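Local coordinates for protein PvdO (Pseudomonas aeruginosa, PDB 5HHA) that takes part in chromophore maturation in the periplasm and has the fold of formylglycine-generating enzymes, whose oxidase activity it may or may not share, at residues L45-T54 and E154-R162; T54-E65 and I259-N267. All coordinates share one frame; numbering follows the deposited sequence.

Interactions 1 and 2 meet at Thr54, where strand 42-52 has given way to the loop that leads to strand 69-73. Interaction 1 packs the strand on helix 154-162; interaction 2 fastens the loop to residues 259-267, and the two centres lie about 15 Å apart. The joint between them combines a salt bridge with close packing: Glu154 OE2 pairs with Arg266 NE at 2.9 Å, while Glu158 CG packs 3.4 Å from Ser263 O and Arg162 CG 3.6 Å from Ser263 CB. Interaction 1 is remote from the calcium site; in interaction 2 the Phe260 side chain is about 13 Å from the bound calcium ion.

Interaction 1. Residues L45-T54 and E154-R162; sequences LPAGSFTMGT and EAEREYGAR
Glu154 and Ala155, in the first turn of helix 154-162, receive the end of Met52. With CG anti to the backbone N (chi1 -172°) and the rest of the chain extended, the thioether runs down to the helix, where CE of Met52 lies 3.6 Å from Ala155 CA and SD passes beside Ala155 CB. The carboxylate of Glu154 turns away to arginines outside this contact, Arg250 among them. One turn on, Glu158 sends its side chain to the end of the strand. Its OE2 takes three N-H groups: Gly53 N donates on the syn side at 3.0 Å in a nearly straight bond, and Arg162 grips the same oxygen side-on with NE, at 2.8 Å, and more obliquely with NH2. OE1 of Glu158 goes to Arg250, so this buried carboxylate is shared by two arginines, which probably favours its charged form. Strand 42-52 belongs to the mixed sheet of the sulfatase-modifying-factor fold, and the helix crosses it at nearly a right angle (98°). Tyr159 comes next, its CB over the face of the Phe50 ring, 4.0 Å from the centroid. The two rings are inclined by 50°, with CD1 of Phe50 3.5 Å from CD1 of Tyr159. At the far end of the tyrosine, OH donates to Pro46 O at 2.7 Å, reaching it from above the carbonyl plane. Leu45 CD1 stands 4.1 Å from Gly160 CA. Arg162, extended from CG to NE, lays its CD against the edge of the Phe50 ring and brings NH2 close to Gly53 O.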
ATOM      1  N   LEU A  45      14.606  -1.567   1.228  1.00 11.22           N
ATOM      2  CA  LEU A  45      14.599  -1.722  -0.227  1.00 13.90           C
ATOM      3  C   LEU A  45      15.892  -1.169  -0.809  1.00 11.80           C
ATOM      4  O   LEU A  45      16.396  -0.159  -0.371  1.00 12.50           O
ATOM      5  CB  LEU A  45      13.399  -1.005  -0.861  1.00 11.61           C
ATOM      6  CG  LEU A  45      12.005  -1.388  -0.336  1.00 10.82           C
ATOM      7  CD1 LEU A  45      10.934  -0.791  -1.250  1.00 10.89           C
ATOM      8  CD2 LEU A  45      11.826  -2.877  -0.267  1.00 11.06           C
ATOM      9  N   PRO A  46      16.412  -1.819  -1.854  1.00 12.12           N
ATOM     10  CA  PRO A  46      17.671  -1.392  -2.458  1.00 12.15           C
ATOM     11  C   PRO A  46      17.514  -0.137  -3.278  1.00 11.99           C
ATOM     12  O   PRO A  46      16.437   0.182  -3.794  1.00 12.55           O
ATOM     13  CB  PRO A  46      18.028  -2.572  -3.360  1.00 13.43           C
ATOM     14  CG  PRO A  46      16.745  -3.189  -3.698  1.00 14.31           C
ATOM     15  CD  PRO A  46      15.875  -3.033  -2.480  1.00 12.77           C
ATOM     16  N   ALA A  47      18.589   0.629  -3.374  1.00 13.25           N
ATOM     17  CA  ALA A  47      18.703   1.644  -4.397  1.00 13.20           C
ATOM     18  C   ALA A  47      18.678   0.969  -5.759  1.00 13.11           C
ATOM     19  O   ALA A  47      18.981  -0.207  -5.873  1.00 15.80           O
ATOM     20  CB  ALA A  47      19.993   2.423  -4.223  1.00 14.76           C
ATOM     21  N   GLY A  48      18.315   1.715  -6.794  1.00 12.43           N
ATOM     22  CA  GLY A  48      18.259   1.189  -8.147  1.00 13.74           C
ATOM     23  C   GLY A  48      17.184   1.877  -8.944  1.00 11.84           C
ATOM     24  O   GLY A  48      16.485   2.742  -8.431  1.00 12.87           O
ATOM     25  N   SER A  49      17.054   1.480 -10.203  1.00 13.07           N
ATOM     26  CA  SER A  49      16.022   1.989 -11.089  1.00 11.59           C
ATOM     27  C   SER A  49      15.076   0.877 -11.457  1.00 11.84           C
ATOM     28  O   SER A  49      15.400  -0.308 -11.383  1.00 13.20           O
ATOM     29  CB  SER A  49      16.626   2.524 -12.387  1.00 12.66           C
ATOM     30  OG  SER A  49      17.474   3.600 -12.139  1.00 14.02           O
ATOM     31  N   PHE A  50      13.887   1.273 -11.871  1.00 10.62           N
ATOM     32  CA  PHE A  50      12.937   0.311 -12.413  1.00 11.16           C
ATOM     33  C   PHE A  50      12.051   0.976 -13.440  1.00 10.59           C
ATOM     34  O   PHE A  50      11.958   2.178 -13.486  1.00 10.92           O
ATOM     35  CB  PHE A  50      12.072  -0.342 -11.308  1.00 11.16           C
ATOM     36  CG  PHE A  50      10.876   0.491 -10.874  1.00  9.61           C
ATOM     37  CD1 PHE A  50      11.020   1.720 -10.233  1.00 10.93           C
ATOM     38  CD2 PHE A  50       9.581   0.020 -11.108  1.00 11.09           C
ATOM     39  CE1 PHE A  50       9.910   2.448  -9.847  1.00  9.94           C
ATOM     40  CE2 PHE A  50       8.476   0.759 -10.728  1.00  8.99           C
ATOM     41  CZ  PHE A  50       8.646   1.961 -10.080  1.00  9.82           C
ATOM     42  N   THR A  51      11.374   0.177 -14.249  1.00 11.12           N
ATOM     43  CA  THR A  51      10.424   0.704 -15.197  1.00 11.35           C
ATOM     44  C   THR A  51       9.030   0.705 -14.570  1.00  9.27           C
ATOM     45  O   THR A  51       8.521  -0.343 -14.144  1.00 10.21           O
ATOM     46  CB  THR A  51      10.414  -0.150 -16.485  1.00 12.73           C
ATOM     47  OG1 THR A  51      11.730  -0.171 -17.052  1.00 13.61           O
ATOM     48  CG2 THR A  51       9.410   0.380 -17.500  1.00 14.36           C
ATOM     49  N   MET A  52       8.432   1.879 -14.527  1.00  9.44           N
ATOM     50  CA  MET A  52       7.120   2.080 -13.938  1.00  9.14           C
ATOM     51  C   MET A  52       6.075   2.210 -15.023  1.00  8.37           C
ATOM     52  O   MET A  52       6.315   2.849 -16.069  1.00  9.13           O
ATOM     53  CB  MET A  52       7.152   3.352 -13.091  1.00  9.63           C
ATOM     54  CG  MET A  52       5.902   3.570 -12.256  1.00  8.70           C
ATOM     55  SD  MET A  52       6.070   5.075 -11.269  1.00  9.17           S
ATOM     56  CE  MET A  52       4.561   5.037 -10.308  1.00  8.55           C
ATOM     57  N   GLY A  53       4.913   1.610 -14.781  1.00  8.65           N
ATOM     58  CA  GLY A  53       3.823   1.596 -15.732  1.00  8.81           C
ATOM     59  C   GLY A  53       3.613   0.203 -16.270  1.00  9.77           C
ATOM     60  O   GLY A  53       4.192  -0.777 -15.763  1.00 10.62           O
ATOM     61  N   THR A  54       2.813   0.098 -17.321  1.00  8.96           N
ATOM     62  CA  THR A  54       2.366  -1.187 -17.837  0.60  9.11           C
ATOM     63  C   THR A  54       2.491  -1.241 -19.368  1.00  9.56           C
ATOM     64  O   THR A  54       2.048  -0.318 -20.029  1.00  9.98           O
ATOM     65  CB  THR A  54       0.892  -1.389 -17.428  0.60  8.38           C
ATOM     66  OG1 THR A  54       0.796  -1.314 -15.999  0.60  7.32           O
ATOM     67  CG2 THR A  54       0.358  -2.698 -17.885  0.60  8.14           C
ATOM     68  N   GLU A 154       3.993   7.042  -4.899  1.00  7.86           N
ATOM     69  CA  GLU A 154       3.420   6.055  -5.816  1.00  8.38           C
ATOM     70  C   GLU A 154       4.524   5.223  -6.453  1.00  7.76           C
ATOM     71  O   GLU A 154       4.406   4.008  -6.613  1.00  8.15           O
ATOM     72  CB  GLU A 154       2.568   6.736  -6.881  1.00  6.99           C
ATOM     73  CG  GLU A 154       1.760   5.734  -7.698  1.00  8.10           C
ATOM     74  CD  GLU A 154       0.856   6.303  -8.765  1.00  8.76           C
ATOM     75  OE1 GLU A 154       0.903   7.516  -9.037  1.00  9.41           O
ATOM     76  OE2 GLU A 154       0.051   5.497  -9.294  1.00  8.86           O
ATOM     77  N   ALA A 155       5.609   5.888  -6.839  1.00  7.89           N
ATOM     78  CA  ALA A 155       6.730   5.176  -7.443  1.00  7.91           C
ATOM     79  C   ALA A 155       7.355   4.169  -6.480  1.00  7.88           C
ATOM     80  O   ALA A 155       7.686   3.037  -6.849  1.00  7.84           O
ATOM     81  CB  ALA A 155       7.775   6.182  -7.902  1.00  9.19           C
ATOM     82  N   GLU A 156       7.540   4.565  -5.217  1.00  7.51           N
ATOM     83  CA  GLU A 156       8.074   3.645  -4.208  1.00  8.07           C
ATOM     84  C   GLU A 156       7.169   2.434  -4.047  1.00  7.79           C
ATOM     85  O   GLU A 156       7.626   1.314  -3.895  1.00  7.75           O
ATOM     86  CB  GLU A 156       8.223   4.334  -2.850  1.00  9.68           C
ATOM     87  CG  GLU A 156       9.375   5.315  -2.785  1.00  9.89           C
ATOM     88  CD  GLU A 156       9.364   6.198  -1.551  1.00 10.29           C
ATOM     89  OE1 GLU A 156       8.349   6.269  -0.837  1.00 10.33           O
ATOM     90  OE2 GLU A 156      10.411   6.847  -1.319  1.00 11.55           O
ATOM     91  N   ARG A 157       5.863   2.678  -4.081  1.00  7.63           N
ATOM     92  CA  ARG A 157       4.908   1.602  -3.896  1.00  7.61           C
ATOM     93  C   ARG A 157       4.990   0.606  -5.068  1.00  7.26           C
ATOM     94  O   ARG A 157       5.054  -0.614  -4.855  1.00  7.62           O
ATOM     95  CB  ARG A 157       3.502   2.158  -3.683  1.00  8.08           C
ATOM     96  CG  ARG A 157       2.563   1.269  -2.869  1.00  8.56           C
ATOM     97  CD  ARG A 157       2.086   0.022  -3.603  1.00  7.04           C
ATOM     98  NE  ARG A 157       1.133  -0.720  -2.778  1.00  7.43           N
ATOM     99  CZ  ARG A 157       0.542  -1.846  -3.148  1.00  6.97           C
ATOM    100  NH1 ARG A 157       0.665  -2.287  -4.388  1.00  7.51           N
ATOM    101  NH2 ARG A 157      -0.197  -2.508  -2.281  1.00  7.47           N
ATOM    102  N   GLU A 158       5.001   1.102  -6.296  1.00  7.73           N
ATOM    103  CA  GLU A 158       5.104   0.166  -7.428  1.00  8.21           C
ATOM    104  C   GLU A 158       6.452  -0.561  -7.414  1.00  7.62           C
ATOM    105  O   GLU A 158       6.522  -1.741  -7.696  1.00  8.17           O
ATOM    106  CB  GLU A 158       4.871   0.850  -8.770  1.00  7.10           C
ATOM    107  CG  GLU A 158       4.783  -0.181  -9.928  1.00  8.06           C
ATOM    108  CD  GLU A 158       4.313   0.375 -11.260  1.00  7.19           C
ATOM    109  OE1 GLU A 158       3.330   1.132 -11.288  1.00  7.52           O
ATOM    110  OE2 GLU A 158       4.945  -0.005 -12.280  1.00  8.00           O
ATOM    111  N   TYR A 159       7.520   0.150  -7.060  1.00  7.96           N
ATOM    112  CA  TYR A 159       8.856  -0.453  -6.968  1.00  8.42           C
ATOM    113  C   TYR A 159       8.831  -1.623  -5.995  1.00  8.62           C
ATOM    114  O   TYR A 159       9.344  -2.700  -6.251  1.00  8.04           O
ATOM    115  CB  TYR A 159       9.831   0.598  -6.488  1.00  8.81           C
ATOM    116  CG  TYR A 159      11.282   0.201  -6.344  1.00  8.76           C
ATOM    117  CD1 TYR A 159      12.021  -0.217  -7.449  1.00  9.91           C
ATOM    118  CD2 TYR A 159      11.951   0.365  -5.132  1.00 10.66           C
ATOM    119  CE1 TYR A 159      13.379  -0.490  -7.339  1.00 11.45           C
ATOM    120  CE2 TYR A 159      13.305   0.071  -5.011  1.00 10.81           C
ATOM    121  CZ  TYR A 159      14.005  -0.325  -6.131  1.00 11.52           C
ATOM    122  OH  TYR A 159      15.369  -0.590  -6.100  1.00 13.63           O
ATOM    123  N   GLY A 160       8.237  -1.384  -4.838  1.00  7.79           N
ATOM    124  CA  GLY A 160       8.164  -2.365  -3.771  1.00  8.56           C
ATOM    125  C   GLY A 160       7.252  -3.526  -4.081  1.00  9.06           C
ATOM    126  O   GLY A 160       7.497  -4.655  -3.639  1.00  9.50           O
ATOM    127  N   ALA A 161       6.193  -3.277  -4.848  1.00  7.59           N
ATOM    128  CA  ALA A 161       5.300  -4.329  -5.291  1.00  7.63           C
ATOM    129  C   ALA A 161       5.996  -5.234  -6.296  1.00  7.84           C
ATOM    130  O   ALA A 161       5.847  -6.451  -6.237  1.00  8.32           O
ATOM    131  CB  ALA A 161       4.033  -3.740  -5.910  1.00  8.66           C
ATOM    132  N   ARG A 162       6.718  -4.644  -7.243  1.00  8.64           N
ATOM    133  CA  ARG A 162       7.306  -5.428  -8.320  1.00  8.12           C
ATOM    134  C   ARG A 162       8.500  -6.256  -7.877  1.00  9.23           C
ATOM    135  O   ARG A 162       8.699  -7.384  -8.353  1.00  9.95           O
ATOM    136  CB  ARG A 162       7.759  -4.534  -9.455  1.00  8.22           C
ATOM    137  CG  ARG A 162       6.622  -3.902 -10.230  1.00  8.37           C
ATOM    138  CD  ARG A 162       7.151  -3.080 -11.421  1.00  8.41           C
ATOM    139  NE  ARG A 162       6.055  -2.582 -12.250  1.00  8.04           N
ATOM    140  CZ  ARG A 162       5.344  -3.354 -13.064  1.00  7.53           C
ATOM    141  NH1 ARG A 162       5.654  -4.615 -13.236  1.00  8.80           N
ATOM    142  NH2 ARG A 162       4.307  -2.854 -13.702  1.00  9.17           N
TER

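Interaction 2. Residues T54-E65 and I259-N267; sequences TPDDEVGRQPDE and IFSRSGNRN
NH1 of Arg262 is held between two carboxylates, donating to Glu58 OE2 at 2.9 Å and to Glu65 OE1 at 2.9 Å. Glu65 is met end-on: NH2 of Arg262 bonds to its OE2 at 2.8 Å, both oxygens use their syn lone pairs, and the two flat groups are nearly coplanar (13°). The Glu58 carboxylate is turned 69° from the guanidinium and receives NH1 on its anti side. A bend at chi3 (-58°) brings Arg262 NE back to Ile259 O, 2.8 Å away, so Glu58, Glu65 and Ile259 O all meet the guanidinium near its plane, while Gly60 O lies over one face. This salt-bridge network ties the irregular loop between strands 42-52 and 69-73, folded through consecutive beta turns at Pro55-Glu58 and Glu58-Arg61, to the turn preceding strand 266-269. Behind it, Gln62 N donates to Glu65 OE2 and helps to position the carboxylate; in the conformer described, Thr54 OG1 donates to Glu65 OE1 at 2.6 Å. A water bridges Glu58 OE2 and Gly264 N. Farther along, Arg266 NH1 donates to Asp64 O at 2.8 Å and also to His228 O. At the other end, Ile259 CD1 rests on Gly60 CA and Val59 CG1.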
ATOM      1  N   THR A  54       2.813   0.098 -17.321  1.00  8.96           N
ATOM      2  CA  THR A  54       2.366  -1.187 -17.837  0.60  9.11           C
ATOM      3  C   THR A  54       2.491  -1.241 -19.368  1.00  9.56           C
ATOM      4  O   THR A  54       2.048  -0.318 -20.029  1.00  9.98           O
ATOM      5  CB  THR A  54       0.892  -1.389 -17.428  0.60  8.38           C
ATOM      6  OG1 THR A  54       0.796  -1.314 -15.999  0.60  7.32           O
ATOM      7  CG2 THR A  54       0.358  -2.698 -17.885  0.60  8.14           C
ATOM      8  N   PRO A  55       3.023  -2.319 -19.919  1.00  9.88           N
ATOM      9  CA  PRO A  55       3.038  -2.469 -21.379  1.00 11.81           C
ATOM     10  C   PRO A  55       1.634  -2.447 -21.985  1.00 11.45           C
ATOM     11  O   PRO A  55       0.704  -2.949 -21.374  1.00 10.41           O
ATOM     12  CB  PRO A  55       3.724  -3.824 -21.581  1.00 16.25           C
ATOM     13  CG  PRO A  55       4.531  -4.042 -20.309  1.00 15.28           C
ATOM     14  CD  PRO A  55       3.683  -3.435 -19.234  1.00 11.93           C
ATOM     15  N   ASP A  56       1.494  -1.909 -23.200  1.00 11.29           N
ATOM     16  CA  ASP A  56       0.199  -1.747 -23.862  1.00 10.95           C
ATOM     17  C   ASP A  56      -0.644  -3.003 -23.916  1.00  9.11           C
ATOM     18  O   ASP A  56      -1.852  -2.923 -23.831  1.00 10.41           O
ATOM     19  CB  ASP A  56       0.443  -1.296 -25.315  1.00 13.25           C
ATOM     20  CG  ASP A  56       1.052   0.088 -25.423  1.00 17.73           C
ATOM     21  OD1 ASP A  56       1.075   0.847 -24.437  1.00 17.04           O
ATOM     22  OD2 ASP A  56       1.473   0.435 -26.556  1.00 19.89           O
ATOM     23  N   ASP A  57       0.011  -4.142 -24.076  1.00  8.90           N
ATOM     24  CA  ASP A  57      -0.708  -5.391 -24.306  1.00 10.49           C
ATOM     25  C   ASP A  57      -0.895  -6.263 -23.072  1.00 10.33           C
ATOM     26  O   ASP A  57      -1.378  -7.390 -23.169  1.00  9.91           O
ATOM     27  CB  ASP A  57      -0.013  -6.179 -25.424  1.00 12.90           C
ATOM     28  CG  ASP A  57      -0.114  -5.481 -26.770  1.00 14.83           C
ATOM     29  OD1 ASP A  57      -1.060  -4.705 -26.987  1.00 16.30           O
ATOM     30  OD2 ASP A  57       0.778  -5.739 -27.589  1.00 19.75           O
ATOM     31  N   GLU A  58      -0.544  -5.768 -21.891  1.00  8.60           N
ATOM     32  CA  GLU A  58      -0.763  -6.526 -20.661  1.00  9.85           C
ATOM     33  C   GLU A  58      -2.248  -6.685 -20.421  1.00  7.15           C
ATOM     34  O   GLU A  58      -3.005  -5.744 -20.493  1.00  8.21           O
ATOM     35  CB  GLU A  58      -0.118  -5.821 -19.464  1.00  9.41           C
ATOM     36  CG  GLU A  58      -0.367  -6.524 -18.138  1.00  9.23           C
ATOM     37  CD  GLU A  58       0.445  -5.932 -17.020  1.00 10.24           C
ATOM     38  OE1 GLU A  58       1.695  -5.959 -17.096  1.00  9.87           O
ATOM     39  OE2 GLU A  58      -0.173  -5.435 -16.060  1.00  9.17           O
ATOM     40  N   VAL A  59      -2.652  -7.907 -20.112  1.00  8.52           N
ATOM     41  CA  VAL A  59      -4.060  -8.185 -19.824  1.00  9.11           C
ATOM     42  C   VAL A  59      -4.555  -7.294 -18.677  1.00  8.29           C
ATOM     43  O   VAL A  59      -3.950  -7.246 -17.624  1.00  8.14           O
ATOM     44  CB  VAL A  59      -4.251  -9.680 -19.495  1.00  9.75           C
ATOM     45  CG1 VAL A  59      -5.636  -9.983 -18.927  1.00 12.37           C
ATOM     46  CG2 VAL A  59      -3.963 -10.521 -20.756  1.00 11.00           C
ATOM     47  N   GLY A  60      -5.654  -6.592 -18.887  1.00  9.25           N
ATOM     48  CA  GLY A  60      -6.207  -5.740 -17.854  1.00  9.81           C
ATOM     49  C   GLY A  60      -5.691  -4.324 -17.804  1.00  8.73           C
ATOM     50  O   GLY A  60      -6.221  -3.542 -17.024  1.00 10.06           O
ATOM     51  N   ARG A  61      -4.686  -3.962 -18.606  1.00  8.25           N
ATOM     52  CA  ARG A  61      -4.077  -2.660 -18.468  1.00  9.58           C
ATOM     53  C   ARG A  61      -5.068  -1.537 -18.701  1.00  9.38           C
ATOM     54  O   ARG A  61      -5.814  -1.545 -19.692  1.00  9.50           O
ATOM     55  CB  ARG A  61      -2.936  -2.470 -19.497  1.00 12.89           C
ATOM     56  CG  ARG A  61      -2.369  -1.040 -19.506  1.00 13.36           C
ATOM     57  CD  ARG A  61      -1.575  -0.786 -20.777  1.00 11.17           C
ATOM     58  NE  ARG A  61      -0.713   0.378 -20.839  1.00 15.42           N
ATOM     59  CZ  ARG A  61      -1.105   1.549 -21.292  1.00 15.98           C
ATOM     60  NH1 ARG A  61      -2.346   1.702 -21.696  1.00 11.63           N
ATOM     61  NH2 ARG A  61      -0.231   2.561 -21.361  1.00 16.67           N
ATOM     62  N   GLN A  62      -5.017  -0.521 -17.848  1.00  9.21           N
ATOM     63  CA  GLN A  62      -5.869   0.645 -17.982  0.68  9.71           C
ATOM     64  C   GLN A  62      -5.097   1.816 -18.566  1.00  9.76           C
ATOM     65  O   GLN A  62      -3.878   1.871 -18.491  1.00  9.80           O
ATOM     66  CB  GLN A  62      -6.405   1.032 -16.604  0.68 10.97           C
ATOM     67  CG  GLN A  62      -6.980  -0.135 -15.825  0.68 12.61           C
ATOM     68  CD  GLN A  62      -8.315  -0.556 -16.383  0.68 11.62           C
ATOM     69  OE1 GLN A  62      -9.185   0.281 -16.640  0.68 14.11           O
ATOM     70  NE2 GLN A  62      -8.498  -1.848 -16.584  0.68 10.30           N
ATOM     71  N   PRO A  63      -5.809   2.773 -19.177  1.00 10.97           N
ATOM     72  CA  PRO A  63      -5.125   3.804 -19.970  1.00 11.85           C
ATOM     73  C   PRO A  63      -4.202   4.744 -19.217  1.00 11.20           C
ATOM     74  O   PRO A  63      -3.306   5.315 -19.847  1.00 12.85           O
ATOM     75  CB  PRO A  63      -6.289   4.560 -20.628  1.00 13.67           C
ATOM     76  CG  PRO A  63      -7.407   3.605 -20.635  1.00 16.35           C
ATOM     77  CD  PRO A  63      -7.259   2.722 -19.450  1.00 10.68           C
ATOM     78  N   ASP A  64      -4.389   4.901 -17.909  1.00  9.52           N
ATOM     79  CA  ASP A  64      -3.527   5.791 -17.151  1.00  9.08           C
ATOM     80  C   ASP A  64      -2.200   5.175 -16.737  1.00  9.57           C
ATOM     81  O   ASP A  64      -1.426   5.829 -16.022  1.00  9.59           O
ATOM     82  CB  ASP A  64      -4.242   6.361 -15.916  1.00  9.77           C
ATOM     83  CG  ASP A  64      -4.666   5.311 -14.891  1.00 10.11           C
ATOM     84  OD1 ASP A  64      -4.559   4.102 -15.155  1.00 10.86           O
ATOM     85  OD2 ASP A  64      -5.119   5.736 -13.811  1.00 10.02           O
ATOM     86  N   GLU A  65      -1.896   3.959 -17.196  1.00  8.88           N
ATOM     87  CA  GLU A  65      -0.688   3.243 -16.781  1.00  9.22           C
ATOM     88  C   GLU A  65       0.493   3.476 -17.720  1.00  9.40           C
ATOM     89  O   GLU A  65       1.460   2.737 -17.714  1.00 10.71           O
ATOM     90  CB  GLU A  65      -0.976   1.757 -16.657  1.00  8.52           C
ATOM     91  CG  GLU A  65      -2.001   1.463 -15.562  1.00  9.21           C
ATOM     92  CD  GLU A  65      -2.531   0.050 -15.565  1.00  8.01           C
ATOM     93  OE1 GLU A  65      -1.800  -0.871 -15.951  1.00 10.30           O
ATOM     94  OE2 GLU A  65      -3.667  -0.184 -15.125  1.00  9.27           O
ATOM     95  N   ILE A 259      -7.814  -8.857 -11.476  1.00  7.78           N
ATOM     96  CA  ILE A 259      -7.377  -8.086 -12.626  1.00  8.33           C
ATOM     97  C   ILE A 259      -6.880  -6.703 -12.185  1.00  8.84           C
ATOM     98  O   ILE A 259      -6.076  -6.081 -12.877  1.00  9.89           O
ATOM     99  CB  ILE A 259      -8.545  -7.971 -13.671  1.00  9.25           C
ATOM    100  CG1 ILE A 259      -8.059  -7.550 -15.048  1.00 10.26           C
ATOM    101  CG2 ILE A 259      -9.638  -7.097 -13.163  1.00 10.08           C
ATOM    102  CD1 ILE A 259      -7.206  -8.563 -15.752  1.00 11.04           C
ATOM    103  N   PHE A 260      -7.320  -6.234 -11.011  1.00  7.66           N
ATOM    104  CA  PHE A 260      -6.843  -4.955 -10.481  1.00  7.60           C
ATOM    105  C   PHE A 260      -5.703  -5.106  -9.480  1.00  8.70           C
ATOM    106  O   PHE A 260      -5.243  -4.104  -8.933  1.00  8.67           O
ATOM    107  CB  PHE A 260      -8.003  -4.172  -9.873  1.00  7.78           C
ATOM    108  CG  PHE A 260      -9.127  -3.931 -10.828  1.00  8.81           C
ATOM    109  CD1 PHE A 260      -8.894  -3.371 -12.064  1.00 10.44           C
ATOM    110  CD2 PHE A 260     -10.427  -4.257 -10.504  1.00  9.36           C
ATOM    111  CE1 PHE A 260      -9.928  -3.161 -12.961  1.00 11.97           C
ATOM    112  CE2 PHE A 260     -11.458  -4.039 -11.391  1.00 10.31           C
ATOM    113  CZ  PHE A 260     -11.209  -3.480 -12.621  1.00 11.17           C
ATOM    114  N   SER A 261      -5.194  -6.326  -9.297  1.00  7.27           N
ATOM    115  CA  SER A 261      -4.089  -6.582  -8.392  1.00  8.18           C
ATOM    116  C   SER A 261      -2.728  -6.445  -9.049  1.00  7.58           C
ATOM    117  O   SER A 261      -1.696  -6.517  -8.364  1.00  8.41           O
ATOM    118  CB  SER A 261      -4.199  -7.993  -7.819  1.00  8.36           C
ATOM    119  OG  SER A 261      -5.238  -8.075  -6.855  1.00  8.49           O
ATOM    120  N   ARG A 262      -2.713  -6.210 -10.357  1.00  7.29           N
ATOM    121  CA  ARG A 262      -1.467  -6.111 -11.108  1.00  7.94           C
ATOM    122  C   ARG A 262      -0.605  -4.993 -10.528  1.00  6.89           C
ATOM    123  O   ARG A 262      -1.133  -3.960 -10.088  1.00  7.97           O
ATOM    124  CB  ARG A 262      -1.801  -5.780 -12.561  1.00  7.36           C
ATOM    125  CG  ARG A 262      -2.704  -6.788 -13.255  1.00  7.44           C
ATOM    126  CD  ARG A 262      -3.225  -6.319 -14.622  1.00  7.48           C
ATOM    127  NE  ARG A 262      -3.959  -5.078 -14.466  1.00  7.94           N
ATOM    128  CZ  ARG A 262      -3.514  -3.863 -14.742  1.00  7.20           C
ATOM    129  NH1 ARG A 262      -2.393  -3.670 -15.436  1.00  8.65           N
ATOM    130  NH2 ARG A 262      -4.246  -2.826 -14.422  1.00  8.10           N
ATOM    131  N   SER A 263       0.713  -5.153 -10.595  1.00  7.01           N
ATOM    132  CA  SER A 263       1.622  -4.200  -9.974  1.00  7.50           C
ATOM    133  C   SER A 263       1.453  -2.772 -10.469  1.00  7.83           C
ATOM    134  O   SER A 263       1.765  -1.822  -9.735  1.00  8.06           O
ATOM    135  CB  SER A 263       3.054  -4.637 -10.190  1.00  7.66           C
ATOM    136  OG  SER A 263       3.360  -5.812  -9.471  1.00  8.41           O
ATOM    137  N   GLY A 264       1.041  -2.588 -11.722  1.00  7.74           N
ATOM    138  CA  GLY A 264       0.888  -1.269 -12.294  1.00  8.46           C
ATOM    139  C   GLY A 264      -0.481  -0.635 -12.193  1.00  7.56           C
ATOM    140  O   GLY A 264      -0.662   0.489 -12.638  1.00  7.91           O
ATOM    141  N   ASN A 265      -1.446  -1.326 -11.601  1.00  8.08           N
ATOM    142  CA  ASN A 265      -2.792  -0.771 -11.464  1.00  7.80           C
ATOM    143  C   ASN A 265      -2.774   0.511 -10.651  1.00  7.25           C
ATOM    144  O   ASN A 265      -2.101   0.560  -9.611  1.00  7.64           O
ATOM    145  CB  ASN A 265      -3.720  -1.798 -10.806  1.00  8.98           C
ATOM    146  CG  ASN A 265      -5.220  -1.464 -11.010  1.00 10.30           C
ATOM    147  OD1 ASN A 265      -5.859  -0.851 -10.180  1.00 14.64           O
ATOM    148  ND2 ASN A 265      -5.748  -1.903 -12.098  1.00  9.75           N
ATOM    149  N   ARG A 266      -3.548   1.504 -11.066  1.00  7.62           N
ATOM    150  CA  ARG A 266      -3.612   2.789 -10.378  1.00  8.50           C
ATOM    151  C   ARG A 266      -5.048   3.067  -9.979  1.00  7.65           C
ATOM    152  O   ARG A 266      -5.984   2.589 -10.620  1.00  8.47           O
ATOM    153  CB  ARG A 266      -3.140   3.938 -11.297  1.00  9.36           C
ATOM    154  CG  ARG A 266      -1.782   3.694 -11.910  1.00  8.00           C
ATOM    155  CD  ARG A 266      -1.356   4.824 -12.829  1.00  8.85           C
ATOM    156  NE  ARG A 266      -0.883   5.950 -12.030  1.00  8.84           N
ATOM    157  CZ  ARG A 266      -0.718   7.190 -12.490  1.00  9.61           C
ATOM    158  NH1 ARG A 266      -1.008   7.481 -13.752  1.00 10.11           N
ATOM    159  NH2 ARG A 266      -0.250   8.136 -11.690  1.00 10.18           N
ATOM    160  N   ASN A 267      -5.246   3.872  -8.943  1.00  8.45           N
ATOM    161  CA  ASN A 267      -6.575   4.342  -8.577  1.00  8.86           C
ATOM    162  C   ASN A 267      -6.401   5.613  -7.761  1.00  8.39           C
ATOM    163  O   ASN A 267      -5.281   6.046  -7.510  1.00  8.84           O
ATOM    164  CB  ASN A 267      -7.317   3.237  -7.809  1.00  8.33           C
ATOM    165  CG  ASN A 267      -8.835   3.347  -7.944  1.00  9.91           C
ATOM    166  OD1 ASN A 267      -9.386   4.371  -8.323  1.00 11.15           O
ATOM    167  ND2 ASN A 267      -9.518   2.274  -7.622  1.00 12.55           N
TER
HETATM  168  O   HOH W   1       1.012  -3.924 -14.205  1.00 15.54           O
HETATM  169  O   HOH W   2      -7.084  -3.652 -14.491  1.00 28.41           O
HETATM  170  O   HOH W   3      -4.854   1.789 -13.603  1.00  9.08           O
HETATM  171  O   HOH W   4      -6.953   4.583 -12.368  1.00 15.57           O